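Local coordinates for protein PHO85 cyclin PHO80 (Saccharomyces cerevisiae, PDB 2PMI) that serves as the regulatory cyclin partner of the cyclin-dependent kinase PHO85, and keeps phosphate-starvation-responsive genes repressed when phosphate is plentiful, at residues 63-67 and 109-113; 103-108 and 176-181; 128-132 and 159-163; 131-135 and 169-173. All coordinates share one frame; numbering follows the deposited sequence.

Interaction 1: 63-67 and 109-113; sequences TLTRY and YPDFT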
loop_
_atom_site.group_PDB
_atom_site.type_symbol
_atom_site.label_atom_id
_atom_site.label_comp_id
_atom_site.label_asym_id
_atom_site.label_seq_id
_atom_site.Cartn_x
_atom_site.Cartn_y
_atom_site.Cartn_z
ATOM N N THR B 63 33.372 -14.197 -1.118
ATOM C CA THR B 63 33.176 -12.753 -0.995
ATOM C C THR B 63 31.932 -12.449 -0.133
ATOM O O THR B 63 30.795 -12.799 -0.471
ATOM C CB THR B 63 33.093 -12.036 -2.392
ATOM O OG1 THR B 63 32.338 -10.817 -2.263
ATOM C CG2 THR B 63 32.497 -12.961 -3.458
ATOM N N LEU B 64 32.198 -11.797 0.995
ATOM C CA LEU B 64 31.217 -11.433 2.010
ATOM C C LEU B 64 30.154 -10.398 1.665
ATOM O O LEU B 64 30.392 -9.462 0.903
ATOM C CB LEU B 64 31.963 -10.942 3.250
ATOM C CG LEU B 64 33.054 -11.892 3.735
ATOM C CD1 LEU B 64 33.947 -11.182 4.731
ATOM C CD2 LEU B 64 32.419 -13.134 4.327
ATOM N N THR B 65 28.983 -10.574 2.274
ATOM C CA THR B 65 27.851 -9.669 2.108
ATOM C C THR B 65 27.546 -9.052 3.472
ATOM O O THR B 65 27.995 -9.559 4.506
ATOM C CB THR B 65 26.589 -10.405 1.659
ATOM O OG1 THR B 65 26.271 -11.420 2.618
ATOM C CG2 THR B 65 26.786 -11.019 0.289
ATOM N N ARG B 66 26.778 -7.964 3.470
ATOM C CA ARG B 66 26.413 -7.288 4.711
ATOM C C ARG B 66 25.742 -8.254 5.677
ATOM O O ARG B 66 25.748 -8.030 6.892
ATOM C CB ARG B 66 25.436 -6.148 4.430
ATOM C CG ARG B 66 26.013 -4.970 3.696
ATOM C CD ARG B 66 26.989 -4.234 4.577
ATOM N NE ARG B 66 27.230 -2.879 4.097
ATOM C CZ ARG B 66 28.039 -2.020 4.705
ATOM N NH1 ARG B 66 28.678 -2.387 5.809
ATOM N NH2 ARG B 66 28.201 -0.797 4.219
ATOM N N TYR B 67 25.168 -9.325 5.129
ATOM C CA TYR B 67 24.443 -10.306 5.929
ATOM C C TYR B 67 25.308 -11.375 6.571
ATOM O O TYR B 67 24.805 -12.277 7.238
ATOM C CB TYR B 67 23.364 -10.959 5.071
ATOM C CG TYR B 67 22.657 -9.965 4.190
ATOM C CD1 TYR B 67 23.081 -9.745 2.880
ATOM C CD2 TYR B 67 21.606 -9.191 4.683
ATOM C CE1 TYR B 67 22.482 -8.778 2.080
ATOM C CE2 TYR B 67 20.997 -8.213 3.888
ATOM C CZ TYR B 67 21.445 -8.015 2.588
ATOM O OH TYR B 67 20.866 -7.054 1.800
ATOM N N TYR B 109 20.919 -11.215 -6.228
ATOM C CA TYR B 109 22.127 -10.826 -5.533
ATOM C C TYR B 109 22.975 -12.089 -5.494
ATOM O O TYR B 109 22.963 -12.837 -4.507
ATOM C CB TYR B 109 21.806 -10.356 -4.114
ATOM C CG TYR B 109 23.013 -9.811 -3.381
ATOM C CD1 TYR B 109 24.108 -9.337 -4.085
ATOM C CD2 TYR B 109 23.054 -9.744 -1.992
ATOM C CE1 TYR B 109 25.198 -8.816 -3.440
ATOM C CE2 TYR B 109 24.156 -9.216 -1.344
ATOM C CZ TYR B 109 25.221 -8.757 -2.086
ATOM O OH TYR B 109 26.331 -8.222 -1.498
ATOM N N PRO B 110 23.710 -12.355 -6.586
ATOM C CA PRO B 110 24.557 -13.543 -6.666
ATOM C C PRO B 110 25.358 -13.853 -5.409
ATOM O O PRO B 110 25.288 -14.978 -4.905
ATOM C CB PRO B 110 25.425 -13.271 -7.906
ATOM C CG PRO B 110 25.294 -11.780 -8.133
ATOM C CD PRO B 110 23.876 -11.519 -7.789
ATOM N N ASP B 111 26.101 -12.874 -4.889
ATOM C CA ASP B 111 26.894 -13.111 -3.676
ATOM C C ASP B 111 26.079 -13.645 -2.494
ATOM O O ASP B 111 26.524 -14.534 -1.787
ATOM C CB ASP B 111 27.614 -11.836 -3.255
ATOM C CG ASP B 111 28.798 -11.521 -4.140
ATOM O OD1 ASP B 111 29.336 -10.394 -4.043
ATOM O OD2 ASP B 111 29.195 -12.404 -4.930
ATOM N N PHE B 112 24.885 -13.103 -2.286
ATOM C CA PHE B 112 24.035 -13.552 -1.194
ATOM C C PHE B 112 23.583 -14.996 -1.291
ATOM O O PHE B 112 22.899 -15.375 -2.232
ATOM C CB PHE B 112 22.768 -12.714 -1.078
ATOM C CG PHE B 112 21.820 -13.249 -0.046
ATOM C CD1 PHE B 112 22.179 -13.252 1.307
ATOM C CD2 PHE B 112 20.626 -13.864 -0.423
ATOM C CE1 PHE B 112 21.372 -13.872 2.262
ATOM C CE2 PHE B 112 19.810 -14.489 0.535
ATOM C CZ PHE B 112 20.187 -14.493 1.875
ATOM N N THR B 113 23.924 -15.794 -0.294
ATOM C CA THR B 113 23.503 -17.183 -0.305
ATOM C C THR B 113 23.099 -17.615 1.090
ATOM O O THR B 113 23.888 -17.535 2.027
ATOM C CB THR B 113 24.608 -18.089 -0.803
ATOM O OG1 THR B 113 25.048 -17.629 -2.094
ATOM C CG2 THR B 113 24.092 -19.524 -0.893
#

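Interaction 2: 103-108 and 176-181; sequences DLLQTV and NITLCS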
loop_
_atom_site.group_PDB
_atom_site.type_symbol
_atom_site.label_atom_id
_atom_site.label_comp_id
_atom_site.label_asym_id
_atom_site.label_seq_id
_atom_site.Cartn_x
_atom_site.Cartn_y
_atom_site.Cartn_z
ATOM N N ASP B 103 14.100 -16.310 -1.642
ATOM C CA ASP B 103 14.128 -16.656 -3.048
ATOM C C ASP B 103 14.297 -15.385 -3.871
ATOM O O ASP B 103 14.774 -15.443 -5.007
ATOM C CB ASP B 103 12.838 -17.378 -3.458
ATOM C CG ASP B 103 12.833 -18.859 -3.069
ATOM O OD1 ASP B 103 13.650 -19.262 -2.206
ATOM O OD2 ASP B 103 11.999 -19.622 -3.622
ATOM N N LEU B 104 13.918 -14.235 -3.312
ATOM C CA LEU B 104 14.058 -12.992 -4.064
ATOM C C LEU B 104 15.482 -12.483 -4.047
ATOM O O LEU B 104 15.975 -12.017 -5.060
ATOM C CB LEU B 104 13.144 -11.879 -3.539
ATOM C CG LEU B 104 13.353 -10.575 -4.350
ATOM C CD1 LEU B 104 12.395 -10.559 -5.542
ATOM C CD2 LEU B 104 13.128 -9.340 -3.486
ATOM N N LEU B 105 16.134 -12.548 -2.892
ATOM C CA LEU B 105 17.504 -12.080 -2.776
ATOM C C LEU B 105 18.472 -13.086 -3.418
ATOM O O LEU B 105 19.375 -12.681 -4.160
ATOM C CB LEU B 105 17.869 -11.853 -1.313
ATOM C CG LEU B 105 19.096 -10.971 -1.062
ATOM C CD1 LEU B 105 18.831 -9.612 -1.667
ATOM C CD2 LEU B 105 19.396 -10.828 0.436
ATOM N N GLN B 106 18.285 -14.387 -3.162
ATOM C CA GLN B 106 19.170 -15.398 -3.759
ATOM C C GLN B 106 19.184 -15.271 -5.273
ATOM O O GLN B 106 20.169 -15.619 -5.915
ATOM C CB GLN B 106 18.750 -16.841 -3.405
ATOM C CG GLN B 106 18.988 -17.269 -1.948
ATOM C CD GLN B 106 19.134 -18.788 -1.752
ATOM O OE1 GLN B 106 18.438 -19.603 -2.378
ATOM N NE2 GLN B 106 20.039 -19.166 -0.859
ATOM N N THR B 107 18.092 -14.773 -5.842
ATOM C CA THR B 107 17.995 -14.620 -7.292
ATOM C C THR B 107 18.597 -13.331 -7.852
ATOM O O THR B 107 19.166 -13.342 -8.940
ATOM C CB THR B 107 16.507 -14.714 -7.783
ATOM O OG1 THR B 107 16.089 -16.088 -7.837
ATOM C CG2 THR B 107 16.344 -14.090 -9.161
ATOM N N VAL B 108 18.506 -12.229 -7.121
ATOM C CA VAL B 108 18.997 -10.952 -7.645
ATOM C C VAL B 108 20.235 -10.365 -6.973
ATOM O O VAL B 108 20.558 -9.173 -7.117
ATOM C CB VAL B 108 17.856 -9.911 -7.621
ATOM C CG1 VAL B 108 16.666 -10.450 -8.412
ATOM C CG2 VAL B 108 17.444 -9.595 -6.170
ATOM N N ASN B 176 6.879 -10.488 -9.532
ATOM C CA ASN B 176 7.820 -9.591 -8.873
ATOM C C ASN B 176 9.280 -9.982 -9.085
ATOM O O ASN B 176 10.072 -9.171 -9.565
ATOM C CB ASN B 176 7.512 -9.491 -7.369
ATOM C CG ASN B 176 8.400 -8.475 -6.653
ATOM O OD1 ASN B 176 8.513 -7.326 -7.081
ATOM N ND2 ASN B 176 9.028 -8.895 -5.560
ATOM N N ILE B 177 9.632 -11.216 -8.735
ATOM C CA ILE B 177 11.005 -11.683 -8.882
ATOM C C ILE B 177 11.565 -11.446 -10.295
ATOM O O ILE B 177 12.691 -10.939 -10.458
ATOM C CB ILE B 177 11.120 -13.182 -8.525
ATOM C CG1 ILE B 177 10.872 -13.378 -7.027
ATOM C CG2 ILE B 177 12.508 -13.698 -8.876
ATOM C CD1 ILE B 177 10.909 -14.819 -6.577
ATOM N N THR B 178 10.775 -11.803 -11.306
ATOM C CA THR B 178 11.192 -11.621 -12.685
ATOM C C THR B 178 11.455 -10.157 -12.972
ATOM O O THR B 178 12.553 -9.781 -13.378
ATOM C CB THR B 178 10.130 -12.145 -13.663
ATOM O OG1 THR B 178 10.130 -13.576 -13.633
ATOM C CG2 THR B 178 10.424 -11.683 -15.079
ATOM N N LEU B 179 10.436 -9.336 -12.764
ATOM C CA LEU B 179 10.546 -7.907 -12.991
ATOM C C LEU B 179 11.777 -7.399 -12.291
ATOM O O LEU B 179 12.516 -6.581 -12.827
ATOM C CB LEU B 179 9.313 -7.207 -12.442
ATOM C CG LEU B 179 8.101 -7.425 -13.339
ATOM C CD1 LEU B 179 6.817 -7.312 -12.552
ATOM C CD2 LEU B 179 8.156 -6.413 -14.458
ATOM N N CYS B 180 11.992 -7.899 -11.080
ATOM C CA CYS B 180 13.153 -7.502 -10.302
ATOM C C CYS B 180 14.416 -7.930 -11.056
ATOM O O CYS B 180 15.322 -7.118 -11.277
ATOM C CB CYS B 180 13.113 -8.149 -8.916
ATOM S SG CYS B 180 14.265 -7.389 -7.759
ATOM N N SER B 181 14.470 -9.202 -11.455
ATOM C CA SER B 181 15.618 -9.723 -12.207
ATOM C C SER B 181 15.924 -8.772 -13.344
ATOM O O SER B 181 17.007 -8.199 -13.435
ATOM C CB SER B 181 15.301 -11.097 -12.785
ATOM O OG SER B 181 15.864 -12.105 -11.970
#

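Interaction 3: 128-132 and 159-163; sequences TVATK and ENDFL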
loop_
_atom_site.group_PDB
_atom_site.type_symbol
_atom_site.label_atom_id
_atom_site.label_comp_id
_atom_site.label_asym_id
_atom_site.label_seq_id
_atom_site.Cartn_x
_atom_site.Cartn_y
_atom_site.Cartn_z
ATOM N N THR B 128 12.071 -6.930 9.349
ATOM C CA THR B 128 11.786 -5.539 9.627
ATOM C C THR B 128 11.433 -4.768 8.361
ATOM O O THR B 128 10.767 -3.743 8.440
ATOM C CB THR B 128 12.953 -4.813 10.363
ATOM O OG1 THR B 128 13.425 -3.718 9.565
ATOM C CG2 THR B 128 14.084 -5.759 10.663
ATOM N N VAL B 129 11.852 -5.236 7.189
ATOM C CA VAL B 129 11.497 -4.506 5.964
ATOM C C VAL B 129 10.125 -4.899 5.400
ATOM O O VAL B 129 9.430 -4.067 4.823
ATOM C CB VAL B 129 12.551 -4.681 4.838
ATOM C CG1 VAL B 129 12.009 -4.139 3.537
ATOM C CG2 VAL B 129 13.819 -3.935 5.189
ATOM N N ALA B 130 9.732 -6.158 5.567
ATOM C CA ALA B 130 8.441 -6.598 5.057
ATOM C C ALA B 130 7.358 -5.860 5.806
ATOM O O ALA B 130 6.296 -5.536 5.257
ATOM C CB ALA B 130 8.268 -8.088 5.258
ATOM N N THR B 131 7.651 -5.608 7.076
ATOM C CA THR B 131 6.734 -4.932 7.976
ATOM C C THR B 131 6.555 -3.469 7.628
ATOM O O THR B 131 5.429 -3.016 7.419
ATOM C CB THR B 131 7.216 -5.079 9.425
ATOM O OG1 THR B 131 6.983 -6.427 9.852
ATOM C CG2 THR B 131 6.472 -4.133 10.349
ATOM N N LYS B 132 7.658 -2.737 7.548
ATOM C CA LYS B 132 7.586 -1.323 7.234
ATOM C C LYS B 132 7.011 -1.019 5.858
ATOM O O LYS B 132 6.152 -0.145 5.724
ATOM C CB LYS B 132 8.964 -0.678 7.373
ATOM C CG LYS B 132 9.433 -0.571 8.816
ATOM C CD LYS B 132 10.873 -0.074 8.921
ATOM C CE LYS B 132 11.031 1.327 8.352
ATOM N NZ LYS B 132 12.455 1.771 8.380
ATOM N N GLU B 159 19.460 -2.463 6.238
ATOM C CA GLU B 159 18.162 -2.321 5.562
ATOM C C GLU B 159 18.290 -1.567 4.229
ATOM O O GLU B 159 17.568 -1.837 3.255
ATOM C CB GLU B 159 17.189 -1.555 6.460
ATOM C CG GLU B 159 15.910 -1.144 5.751
ATOM C CD GLU B 159 15.278 0.106 6.337
ATOM O OE1 GLU B 159 16.023 1.082 6.589
ATOM O OE2 GLU B 159 14.039 0.116 6.526
ATOM N N ASN B 160 19.201 -0.603 4.213
ATOM C CA ASN B 160 19.446 0.207 3.037
ATOM C C ASN B 160 20.012 -0.662 1.936
ATOM O O ASN B 160 19.619 -0.549 0.778
ATOM C CB ASN B 160 20.431 1.311 3.375
ATOM C CG ASN B 160 20.514 2.349 2.293
ATOM O OD1 ASN B 160 19.500 2.733 1.713
ATOM N ND2 ASN B 160 21.720 2.827 2.021
ATOM N N ASP B 161 20.942 -1.531 2.327
ATOM C CA ASP B 161 21.604 -2.478 1.431
ATOM C C ASP B 161 20.575 -3.342 0.732
ATOM O O ASP B 161 20.460 -3.311 -0.493
ATOM C CB ASP B 161 22.542 -3.383 2.226
ATOM C CG ASP B 161 23.414 -4.235 1.340
ATOM O OD1 ASP B 161 24.400 -3.693 0.786
ATOM O OD2 ASP B 161 23.108 -5.441 1.192
ATOM N N PHE B 162 19.826 -4.113 1.517
ATOM C CA PHE B 162 18.793 -4.983 0.956
ATOM C C PHE B 162 17.827 -4.238 0.042
ATOM O O PHE B 162 17.420 -4.764 -0.995
ATOM C CB PHE B 162 18.008 -5.675 2.077
ATOM C CG PHE B 162 16.842 -6.500 1.593
ATOM C CD1 PHE B 162 15.610 -5.904 1.322
ATOM C CD2 PHE B 162 16.969 -7.875 1.425
ATOM C CE1 PHE B 162 14.522 -6.663 0.895
ATOM C CE2 PHE B 162 15.889 -8.655 0.999
ATOM C CZ PHE B 162 14.660 -8.049 0.733
ATOM N N LEU B 163 17.455 -3.019 0.422
ATOM C CA LEU B 163 16.531 -2.257 -0.405
ATOM C C LEU B 163 17.119 -1.886 -1.751
ATOM O O LEU B 163 16.391 -1.815 -2.741
ATOM C CB LEU B 163 16.030 -1.004 0.327
ATOM C CG LEU B 163 14.913 -1.324 1.331
ATOM C CD1 LEU B 163 14.317 -0.046 1.918
ATOM C CD2 LEU B 163 13.825 -2.097 0.620
#

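Interaction 4: 131-135 and 169-173; sequences TKGLC and RIIPR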
loop_
_atom_site.group_PDB
_atom_site.type_symbol
_atom_site.label_atom_id
_atom_site.label_comp_id
_atom_site.label_asym_id
_atom_site.label_seq_id
_atom_site.Cartn_x
_atom_site.Cartn_y
_atom_site.Cartn_z
ATOM N N THR B 131 7.651 -5.608 7.076
ATOM C CA THR B 131 6.734 -4.932 7.976
ATOM C C THR B 131 6.555 -3.469 7.628
ATOM O O THR B 131 5.429 -3.016 7.419
ATOM C CB THR B 131 7.216 -5.079 9.425
ATOM O OG1 THR B 131 6.983 -6.427 9.852
ATOM C CG2 THR B 131 6.472 -4.133 10.349
ATOM N N LYS B 132 7.658 -2.737 7.548
ATOM C CA LYS B 132 7.586 -1.323 7.234
ATOM C C LYS B 132 7.011 -1.019 5.858
ATOM O O LYS B 132 6.152 -0.145 5.724
ATOM C CB LYS B 132 8.964 -0.678 7.373
ATOM C CG LYS B 132 9.433 -0.571 8.816
ATOM C CD LYS B 132 10.873 -0.074 8.921
ATOM C CE LYS B 132 11.031 1.327 8.352
ATOM N NZ LYS B 132 12.455 1.771 8.380
ATOM N N GLY B 133 7.450 -1.742 4.837
ATOM C CA GLY B 133 6.956 -1.463 3.501
ATOM C C GLY B 133 5.578 -1.998 3.172
ATOM O O GLY B 133 4.932 -1.535 2.224
ATOM N N LEU B 134 5.103 -2.952 3.961
ATOM C CA LEU B 134 3.809 -3.554 3.684
ATOM C C LEU B 134 2.725 -3.430 4.751
ATOM O O LEU B 134 1.573 -3.759 4.481
ATOM C CB LEU B 134 3.995 -5.051 3.399
ATOM C CG LEU B 134 5.058 -5.535 2.410
ATOM C CD1 LEU B 134 4.957 -7.048 2.287
ATOM C CD2 LEU B 134 4.856 -4.889 1.061
ATOM N N CYS B 135 3.060 -2.964 5.948
ATOM C CA CYS B 135 2.051 -2.915 7.001
ATOM C C CYS B 135 1.604 -1.561 7.551
ATOM O O CYS B 135 2.306 -0.557 7.413
ATOM C CB CYS B 135 2.521 -3.786 8.156
ATOM S SG CYS B 135 2.558 -5.531 7.757
ATOM N N ARG B 169 11.556 -3.626 -4.556
ATOM C CA ARG B 169 10.556 -4.515 -5.144
ATOM C C ARG B 169 10.217 -5.591 -4.141
ATOM O O ARG B 169 10.430 -6.783 -4.366
ATOM C CB ARG B 169 11.092 -5.120 -6.442
ATOM C CG ARG B 169 11.411 -4.049 -7.464
ATOM C CD ARG B 169 11.093 -4.515 -8.866
ATOM N NE ARG B 169 9.722 -4.994 -9.026
ATOM C CZ ARG B 169 8.876 -4.519 -9.936
ATOM N NH1 ARG B 169 9.255 -3.550 -10.761
ATOM N NH2 ARG B 169 7.656 -5.024 -10.039
ATOM N N ILE B 170 9.668 -5.120 -3.031
ATOM C CA ILE B 170 9.295 -5.924 -1.877
ATOM C C ILE B 170 7.879 -6.498 -1.851
ATOM O O ILE B 170 7.590 -7.319 -0.982
ATOM C CB ILE B 170 9.442 -5.080 -0.633
ATOM C CG1 ILE B 170 8.504 -3.867 -0.761
ATOM C CG2 ILE B 170 10.872 -4.629 -0.482
ATOM C CD1 ILE B 170 8.592 -2.860 0.347
ATOM N N ILE B 171 6.994 -6.074 -2.761
ATOM C CA ILE B 171 5.612 -6.581 -2.756
ATOM C C ILE B 171 5.535 -7.966 -3.407
ATOM O O ILE B 171 5.644 -8.103 -4.623
ATOM C CB ILE B 171 4.633 -5.611 -3.493
ATOM C CG1 ILE B 171 4.767 -4.185 -2.944
ATOM C CG2 ILE B 171 3.188 -6.066 -3.310
ATOM C CD1 ILE B 171 4.046 -3.129 -3.823
ATOM N N PRO B 172 5.316 -9.012 -2.596
ATOM C CA PRO B 172 5.230 -10.385 -3.092
ATOM C C PRO B 172 4.082 -10.611 -4.054
ATOM O O PRO B 172 2.976 -10.980 -3.663
ATOM C CB PRO B 172 5.086 -11.202 -1.816
ATOM C CG PRO B 172 4.262 -10.298 -0.956
ATOM C CD PRO B 172 4.896 -8.935 -1.184
ATOM N N ARG B 173 4.348 -10.385 -5.327
ATOM C CA ARG B 173 3.341 -10.590 -6.347
ATOM C C ARG B 173 3.965 -11.527 -7.408
ATOM O O ARG B 173 5.181 -11.492 -7.656
ATOM C CB ARG B 173 2.942 -9.231 -6.922
ATOM C CG ARG B 173 1.456 -9.050 -7.224
ATOM C CD ARG B 173 1.208 -7.604 -7.595
ATOM N NE ARG B 173 -0.000 -7.417 -8.378
ATOM C CZ ARG B 173 -0.351 -6.253 -8.915
ATOM N NH1 ARG B 173 0.429 -5.195 -8.736
ATOM N NH2 ARG B 173 -1.464 -6.147 -9.636
#

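Interaction 1: 63-67 and 109-113
T65 drives into the middle of the 109-113 loop, against Y109, D111 and F112. Its CB already lies 3.8 Å from the Y109 OH. From there the two branches part company: with OG1 set between the backbone N and the carbonyl carbon (chi1 58°), CG2 is sent across to the 109-113 loop while OG1 stays with its own. CG2 comes 3.4 Å from Y109 OH and 3.7 Å from D111 CB, and the Y109 side chain runs past it in the opposite direction. OG1 is hydrogen-bonded to H68 and takes a weak bond from Y67 N. This is where two connections of the cyclin fold meet: the loop leading to helix 77-86 and the one that follows helix 92-108. Two residues on, Y67 meets the same loop. Its CE1 meets Y109 CE2 at 3.8 Å, each ring lying at the edge of the other, and its CD1 approaches F112 CD1 at 3.9 Å, the two ring planes inclined at 72°. Beyond Y67 lie L105 and F162, from helices 92-108 and 152-164. At the more exposed end T63 crosses D111 at about a right angle, with OG1 3.5 Å from OD1.

Interaction 2: 103-108 and 176-181
The N176 amide is the one flat group with a part in this contact, and L104 CD1 approaches its ND2 obliquely, above the plane and beyond the nitrogen end of the amide, at 3.8 Å. That nitrogen is spoken for elsewhere, hydrogen-bonded to the backbone O of R169 and to the Y100 hydroxyl, two bonds that probably limit the rotation of the amide. No hydrogen bond passes between the two segments; what joins them is packing. L104, with CG anti to the backbone N (chi1 179°), reaches over so that CD1 comes 3.5 Å from I177 CG1, the two side chains sliding past one another in opposite directions. I177 is extended beyond CG1 (chi2 178°), which carries its CD1 along the other helix to within 4.2 Å of the D103 backbone O. One turn further on, T107 points its methyl across: CG2 is 3.9 Å from I177 CG2 and 3.5 Å from S181 OG. Its OG1 faces back along its own helix, in a weak bond to D103 O. V108 closes the far end, CG1 lying 3.9 Å from C180 SG and close to S181. Contacts thus recur at L104, T107 and V108 on one side and at I177, C180 and S181 on the other, the spacing expected of two helices lying alongside. Their axes run in nearly the same direction, 24° apart, making a near-parallel helix pair in which helix 176-183 packs along helix 92-108 of the cyclin fold.

Interaction 3: 128-132 and 159-163
K132 and E159 form a buried salt bridge, NZ standing 2.9 Å from OE2. The ammonium meets that oxygen on the syn side of the carboxylate, 18° out of its plane. K132 gets there by a bend near its end (chi3 62°), which swings CE and NZ across the extended glutamate at about a right angle. Neither charged group is used up by the other. NZ also makes two hydrogen bonds to the backbone of another protein chain, presumably the PHO85 kinase, and its strongest polar partner lies there; OE1 of E159 is bonded to the backbone of that same chain. Together the pair presents a donor and an acceptor to the partner's main chain, as the signature lysine and glutamate of the cyclin box do in other cyclin-kinase complexes. Each probably steadies the other's charge in this buried setting. Behind the bridge the contact turns apolar. V129 points at the 159-163 helix and divides its methyls: CG2 rests on the aliphatic stem of E159, 3.5 Å from CG, and CG1 turns toward L163, 4.0 Å from CD2. The same CG1 touches the F162 ring more loosely, 4.4 Å from CE1. With the helix axes 11.3 Å apart and 73° between their directions, the two segments meet over a short length, and F162 leads on to Y101 of helix 92-108.

Interaction 4: 131-135 and 169-173
The C-terminal end of a cyclin-fold helix, 119-134, here meets the loop that leads from helix 152-164 to helix 176-183, in a small apolar contact on the side that faces another protein chain, presumably the PHO85 kinase. L134 carries most of it. Its CG is anti to the carbonyl carbon (chi1 -49°), and the fork of the side chain opens onto three consecutive residues. L134 CD1 reaches the CD corner of the P172 ring, at 4.0 Å. CD2 lies 4.1 Å from I171 CG1 and 4.2 Å from I170 CG1, the leucine passing I171 at a slant. P172 is the centre of an inverse gamma turn, a tight bend in the connection that the leucine touches at the proline ring. A step back along the helix, G133 has no side chain, and the tip of I170 packs against its backbone, CD1 to CA of G133 at 3.8 Å. I170 can do this because CG1 stands between its own backbone N and carbonyl carbon (chi1 60°). The helix ends just beyond, where C135 N is bonded to T131 O at 2.8 Å. On one flank helix 92-108 backs both segments: T97 touches L134, Y100 touches P172, and the Y101 hydroxyl is hydrogen-bonded to I170 O. Side chains of that other chain pack on C135, I170, I171 and P172, while R169 reaches helix 176-183 through a salt bridge to E183.

How the interactions relate
Interactions 3 and 4 share T131 and K132 at the end of helix 119-134 and run into one another through I170, which touches both V129 and L163. The touching residues of both are buried in the assembly, with another protein chain close by, but interaction 3 carries a salt bridge whereas interaction 4 is purely apolar. Interaction 2 is likewise held by packing, yet only partly buried; N176 links it to interaction 4 through R169 O. Interaction 1, about 21 Å from interaction 4 between centres, is mostly buried with an exposed end at T63, and joins two loops through T65 and aromatic rings. L105 of helix 92-108 ties it inward, touching F112, Y67 and F162 of interaction 3.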